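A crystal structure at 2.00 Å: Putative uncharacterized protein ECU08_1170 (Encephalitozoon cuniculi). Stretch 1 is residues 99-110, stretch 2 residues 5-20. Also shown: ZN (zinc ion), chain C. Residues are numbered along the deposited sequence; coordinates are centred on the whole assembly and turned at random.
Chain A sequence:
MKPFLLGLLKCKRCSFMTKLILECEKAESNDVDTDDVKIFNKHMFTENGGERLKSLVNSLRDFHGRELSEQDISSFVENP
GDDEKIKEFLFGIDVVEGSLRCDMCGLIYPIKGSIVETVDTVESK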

# COMPACT_ATOMS: atom_id res chain seq x y z
N SER A 99 -1.24 14.82 -10.24
CA SER A 99 0.14 14.34 -10.28
C SER A 99 0.84 14.49 -8.94
O SER A 99 0.50 15.37 -8.14
CB SER A 99 0.93 15.13 -11.33
OG SER A 99 0.77 14.58 -12.61
N LEU A 100 1.83 13.64 -8.72
CA LEU A 100 2.73 13.77 -7.59
C LEU A 100 4.15 13.92 -8.13
O LEU A 100 4.58 13.12 -8.94
CB LEU A 100 2.65 12.54 -6.69
CG LEU A 100 1.30 12.27 -6.02
CD1 LEU A 100 1.34 10.95 -5.28
CD2 LEU A 100 0.91 13.42 -5.08
N ARG A 101 4.87 14.94 -7.66
CA ARG A 101 6.22 15.20 -8.16
C ARG A 101 7.25 15.19 -7.02
O ARG A 101 7.10 15.90 -6.04
CB ARG A 101 6.27 16.56 -8.89
CG ARG A 101 7.69 16.99 -9.31
CD ARG A 101 7.72 18.28 -10.13
NE ARG A 101 6.90 19.33 -9.55
CZ ARG A 101 7.28 20.10 -8.53
NH1 ARG A 101 8.47 19.91 -7.96
NH2 ARG A 101 6.46 21.04 -8.07
N CYS A 102 8.30 14.38 -7.16
CA CYS A 102 9.40 14.38 -6.21
C CYS A 102 10.13 15.71 -6.27
O CYS A 102 10.58 16.10 -7.33
CB CYS A 102 10.39 13.26 -6.53
SG CYS A 102 11.91 13.33 -5.48
N ASP A 103 10.26 16.39 -5.15
CA ASP A 103 10.88 17.72 -5.15
C ASP A 103 12.38 17.66 -5.39
O ASP A 103 12.98 18.68 -5.71
CB ASP A 103 10.57 18.48 -3.85
CG ASP A 103 11.23 17.86 -2.62
OD1 ASP A 103 11.75 16.73 -2.72
OD2 ASP A 103 11.24 18.51 -1.56
N MET A 104 12.99 16.49 -5.25
CA MET A 104 14.44 16.39 -5.43
C MET A 104 14.86 15.99 -6.85
O MET A 104 15.79 16.59 -7.40
CB MET A 104 15.07 15.44 -4.41
CG MET A 104 14.96 15.93 -2.97
SD MET A 104 15.97 17.40 -2.63
CE MET A 104 17.58 16.77 -3.12
N CYS A 105 14.21 14.99 -7.43
CA CYS A 105 14.62 14.53 -8.76
C CYS A 105 13.58 14.85 -9.83
O CYS A 105 13.82 14.60 -11.00
CB CYS A 105 14.90 13.04 -8.75
SG CYS A 105 13.38 12.06 -8.72
N GLY A 106 12.44 15.40 -9.43
CA GLY A 106 11.39 15.74 -10.39
C GLY A 106 10.59 14.59 -10.99
O GLY A 106 9.76 14.81 -11.87
N LEU A 107 10.84 13.36 -10.56
CA LEU A 107 10.04 12.22 -11.01
C LEU A 107 8.54 12.47 -10.75
O LEU A 107 8.15 12.97 -9.69
CB LEU A 107 10.47 10.95 -10.28
CG LEU A 107 9.82 9.65 -10.74
CD1 LEU A 107 10.41 9.23 -12.08
CD2 LEU A 107 10.01 8.55 -9.71
N ILE A 108 7.72 12.12 -11.73
CA ILE A 108 6.28 12.36 -11.67
C ILE A 108 5.47 11.07 -11.64
O ILE A 108 5.63 10.21 -12.51
CB ILE A 108 5.78 13.09 -12.92
CG1 ILE A 108 6.50 14.43 -13.11
CG2 ILE A 108 4.28 13.28 -12.85
CD1 ILE A 108 6.15 15.44 -12.10
N TYR A 109 4.58 10.96 -10.65
CA TYR A 109 3.56 9.92 -10.59
C TYR A 109 2.21 10.51 -11.02
O TYR A 109 1.59 11.27 -10.28
CB TYR A 109 3.40 9.39 -9.17
CG TYR A 109 4.59 8.69 -8.52
CD1 TYR A 109 5.57 8.06 -9.28
CD2 TYR A 109 4.70 8.62 -7.14
CE1 TYR A 109 6.63 7.42 -8.68
CE2 TYR A 109 5.76 7.98 -6.52
CZ TYR A 109 6.72 7.37 -7.29
OH TYR A 109 7.75 6.73 -6.68
N PRO A 110 1.73 10.16 -12.20
CA PRO A 110 0.40 10.65 -12.58
C PRO A 110 -0.65 10.06 -11.64
O PRO A 110 -0.48 8.96 -11.12
CB PRO A 110 0.21 10.09 -13.99
CG PRO A 110 1.59 9.76 -14.48
CD PRO A 110 2.34 9.33 -13.26
ZN ZN C . 13.07 11.61 -6.45
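Stretch 2, residues 5-20: LLGLLKCKRCSFMTKL

Residues 99-110 form a hairpin: strand 99-102 pairs with the strand that includes 108-110; Cys-102 ends the first strand and Cys-105 lies in the turn that follows. Residues 5-20 begin as a 3-10 segment at 5-7, continue as loop past Cys-11 and Cys-14, and return to run antiparallel to the first strand, with Lys-19 beside Asp-103 and Leu-20 beside Cys-102. The last pair makes a single antiparallel bridge of the non-hydrogen-bonded type, CA to CA 4.5 Å.

One zinc ion joins the two stretches. Cys-11 SG and Cys-14 SG bind it at 2.4 Å each, Cys-102 SG and Cys-105 SG at 2.3 Å each. Metal-bound sulfur remains a good acceptor, and backbone amides converge on it. Cys-11 SG receives Arg-13 N at 3.3 Å and Cys-14 N at 3.4 Å; Cys-102 SG receives Cys-105 N at 3.4 Å and, weakly, Met-104 N at 3.3 Å; Cys-105 SG receives Leu-107 N at 3.4 Å. These bonds stay within their own stretches, but Arg-13 crosses over, its NH1 donating to Cys-105 SG at 3.3 Å from the edge of the guanidinium, while Leu-107 CD1 lies over one face of that group. Gly-106, at phi 73°, suits the turn, and its N donates to Cys-102 O at 2.9 Å.

Beside the bridge, Asp-103 is tied to Lys-19 twice. Asp-103 N donates to Lys-19 O at 2.9 Å, and Lys-19 N donates to Asp-103 OD1 at 3.1 Å, so a short acidic side chain supplies the acceptor for the return bond. The charged ends do not form a salt bridge: Asp-103 OD2 and Lys-19 NZ are 4.3 Å apart, and Lys-19 NZ is hydrogen-bonded elsewhere in the structure. Arg-101 O accepts a CA-H...O contact from Leu-20 CA at 3.4 Å.

Tyr-109 reaches the loop with its hydroxyl. Its OH donates to Lys-10 O at 2.8 Å, satisfying a loop carbonyl, and lies 2.9 Å from Lys-12 N; both backbone atoms sit at the ring edge. A long aromatic side chain with a polar tip suits this place, since Tyr-109 CE2 also meets Leu-20 CD1 at 4.3 Å.

Leucines fill the buried side without polar atoms to satisfy. Leu-100 CD1 packs on Leu-9 CD1 at 3.6 Å and Leu-100 CD2 on Leu-6 CD2 at 4.2 Å, while Leu-20 CD2 rests 4.0 Å from Cys-102 CB. On the exposed side, flexible Met-104 places CG 3.4 Å from Thr-18 CG2 and 4.1 Å from Phe-16 CE1.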

# COMPACT_ATOMS: atom_id res chain seq x y z
N LEU A 5 -2.44 9.56 1.82
CA LEU A 5 -1.45 8.72 1.12
C LEU A 5 -0.09 9.40 1.03
O LEU A 5 0.93 8.74 0.86
CB LEU A 5 -1.94 8.32 -0.27
CG LEU A 5 -2.90 7.12 -0.31
CD1 LEU A 5 -3.01 6.56 -1.72
CD2 LEU A 5 -2.42 6.05 0.64
N LEU A 6 -0.07 10.73 1.15
CA LEU A 6 1.19 11.46 1.14
C LEU A 6 2.09 11.09 2.32
O LEU A 6 3.28 11.41 2.30
CB LEU A 6 0.96 12.97 1.12
CG LEU A 6 0.85 13.58 -0.28
CD1 LEU A 6 0.56 15.04 -0.14
CD2 LEU A 6 2.14 13.37 -1.05
N GLY A 7 1.55 10.43 3.33
CA GLY A 7 2.39 9.90 4.40
C GLY A 7 3.01 8.55 4.07
O GLY A 7 3.90 8.07 4.77
N LEU A 8 2.54 7.92 2.99
CA LEU A 8 2.87 6.52 2.71
C LEU A 8 3.67 6.33 1.43
O LEU A 8 4.30 5.29 1.22
CB LEU A 8 1.58 5.70 2.63
CG LEU A 8 0.99 5.33 3.99
CD1 LEU A 8 -0.52 5.34 3.98
CD2 LEU A 8 1.51 3.97 4.43
N LEU A 9 3.62 7.31 0.54
CA LEU A 9 4.26 7.17 -0.75
C LEU A 9 5.64 7.80 -0.72
O LEU A 9 5.87 8.71 0.05
CB LEU A 9 3.41 7.81 -1.85
CG LEU A 9 2.15 7.09 -2.34
CD1 LEU A 9 1.24 8.06 -3.07
CD2 LEU A 9 2.51 5.93 -3.24
N LYS A 10 6.54 7.32 -1.55
CA LYS A 10 7.85 7.95 -1.67
C LYS A 10 8.35 7.84 -3.10
O LYS A 10 7.88 7.01 -3.88
CB LYS A 10 8.86 7.30 -0.72
CG LYS A 10 9.29 5.88 -1.12
CD LYS A 10 10.35 5.35 -0.17
CE LYS A 10 10.92 4.01 -0.63
NZ LYS A 10 11.87 4.18 -1.76
N CYS A 11 9.32 8.69 -3.45
CA CYS A 11 9.94 8.62 -4.75
C CYS A 11 10.69 7.30 -4.86
O CYS A 11 11.40 6.90 -3.94
CB CYS A 11 10.92 9.77 -4.97
SG CYS A 11 11.87 9.58 -6.48
N LYS A 12 10.51 6.62 -5.97
CA LYS A 12 11.06 5.28 -6.08
C LYS A 12 12.51 5.30 -6.58
O LYS A 12 13.16 4.27 -6.66
CB LYS A 12 10.19 4.43 -7.00
CG LYS A 12 10.32 4.80 -8.48
CD LYS A 12 9.54 3.84 -9.35
CE LYS A 12 9.53 4.32 -10.79
NZ LYS A 12 8.71 3.39 -11.63
N ARG A 13 13.00 6.50 -6.90
CA ARG A 13 14.35 6.65 -7.44
C ARG A 13 15.32 7.20 -6.38
O ARG A 13 16.42 6.68 -6.20
CB ARG A 13 14.32 7.59 -8.65
CG ARG A 13 15.69 8.16 -8.97
CD ARG A 13 15.55 9.41 -9.83
NE ARG A 13 15.33 9.03 -11.21
CZ ARG A 13 14.64 9.75 -12.09
NH1 ARG A 13 14.08 10.90 -11.74
NH2 ARG A 13 14.51 9.29 -13.33
N CYS A 14 14.90 8.26 -5.68
CA CYS A 14 15.70 8.79 -4.58
C CYS A 14 15.80 7.77 -3.44
O CYS A 14 14.81 7.15 -3.06
CB CYS A 14 15.14 10.13 -4.11
SG CYS A 14 15.26 11.44 -5.38
N SER A 15 17.00 7.59 -2.91
CA SER A 15 17.27 6.56 -1.91
C SER A 15 17.07 7.12 -0.51
O SER A 15 17.42 6.48 0.48
CB SER A 15 18.70 6.07 -2.07
OG SER A 15 19.57 7.19 -2.09
N PHE A 16 16.53 8.33 -0.44
CA PHE A 16 16.24 8.97 0.83
C PHE A 16 14.86 9.60 0.70
O PHE A 16 14.39 9.81 -0.42
CB PHE A 16 17.27 10.06 1.13
CG PHE A 16 17.53 10.98 -0.05
CD1 PHE A 16 17.07 12.28 -0.05
CD2 PHE A 16 18.24 10.52 -1.16
CE1 PHE A 16 17.29 13.12 -1.14
CE2 PHE A 16 18.47 11.34 -2.24
CZ PHE A 16 18.01 12.65 -2.23
N MET A 17 14.21 9.88 1.82
CA MET A 17 12.93 10.58 1.79
C MET A 17 13.07 11.95 1.14
O MET A 17 14.04 12.66 1.37
CB MET A 17 12.35 10.77 3.20
CG MET A 17 11.56 9.59 3.76
SD MET A 17 10.18 9.04 2.75
CE MET A 17 10.97 7.69 1.90
N THR A 18 12.08 12.29 0.32
CA THR A 18 11.96 13.59 -0.29
C THR A 18 10.49 13.97 -0.15
O THR A 18 9.70 13.18 0.37
CB THR A 18 12.28 13.51 -1.78
OG1 THR A 18 11.33 12.66 -2.42
CG2 THR A 18 13.69 12.94 -2.02
N LYS A 19 10.11 15.15 -0.61
CA LYS A 19 8.72 15.59 -0.53
C LYS A 19 8.03 15.37 -1.87
O LYS A 19 8.53 15.81 -2.89
CB LYS A 19 8.64 17.07 -0.19
CG LYS A 19 9.30 17.44 1.12
CD LYS A 19 9.56 18.95 1.17
CE LYS A 19 10.66 19.31 2.16
NZ LYS A 19 11.01 20.76 2.07
N LEU A 20 6.89 14.68 -1.87
CA LEU A 20 6.11 14.54 -3.09
C LEU A 20 5.11 15.68 -3.15
O LEU A 20 4.30 15.83 -2.24
CB LEU A 20 5.38 13.19 -3.14
CG LEU A 20 6.31 11.96 -3.03
CD1 LEU A 20 5.53 10.65 -3.18
CD2 LEU A 20 7.44 12.06 -4.04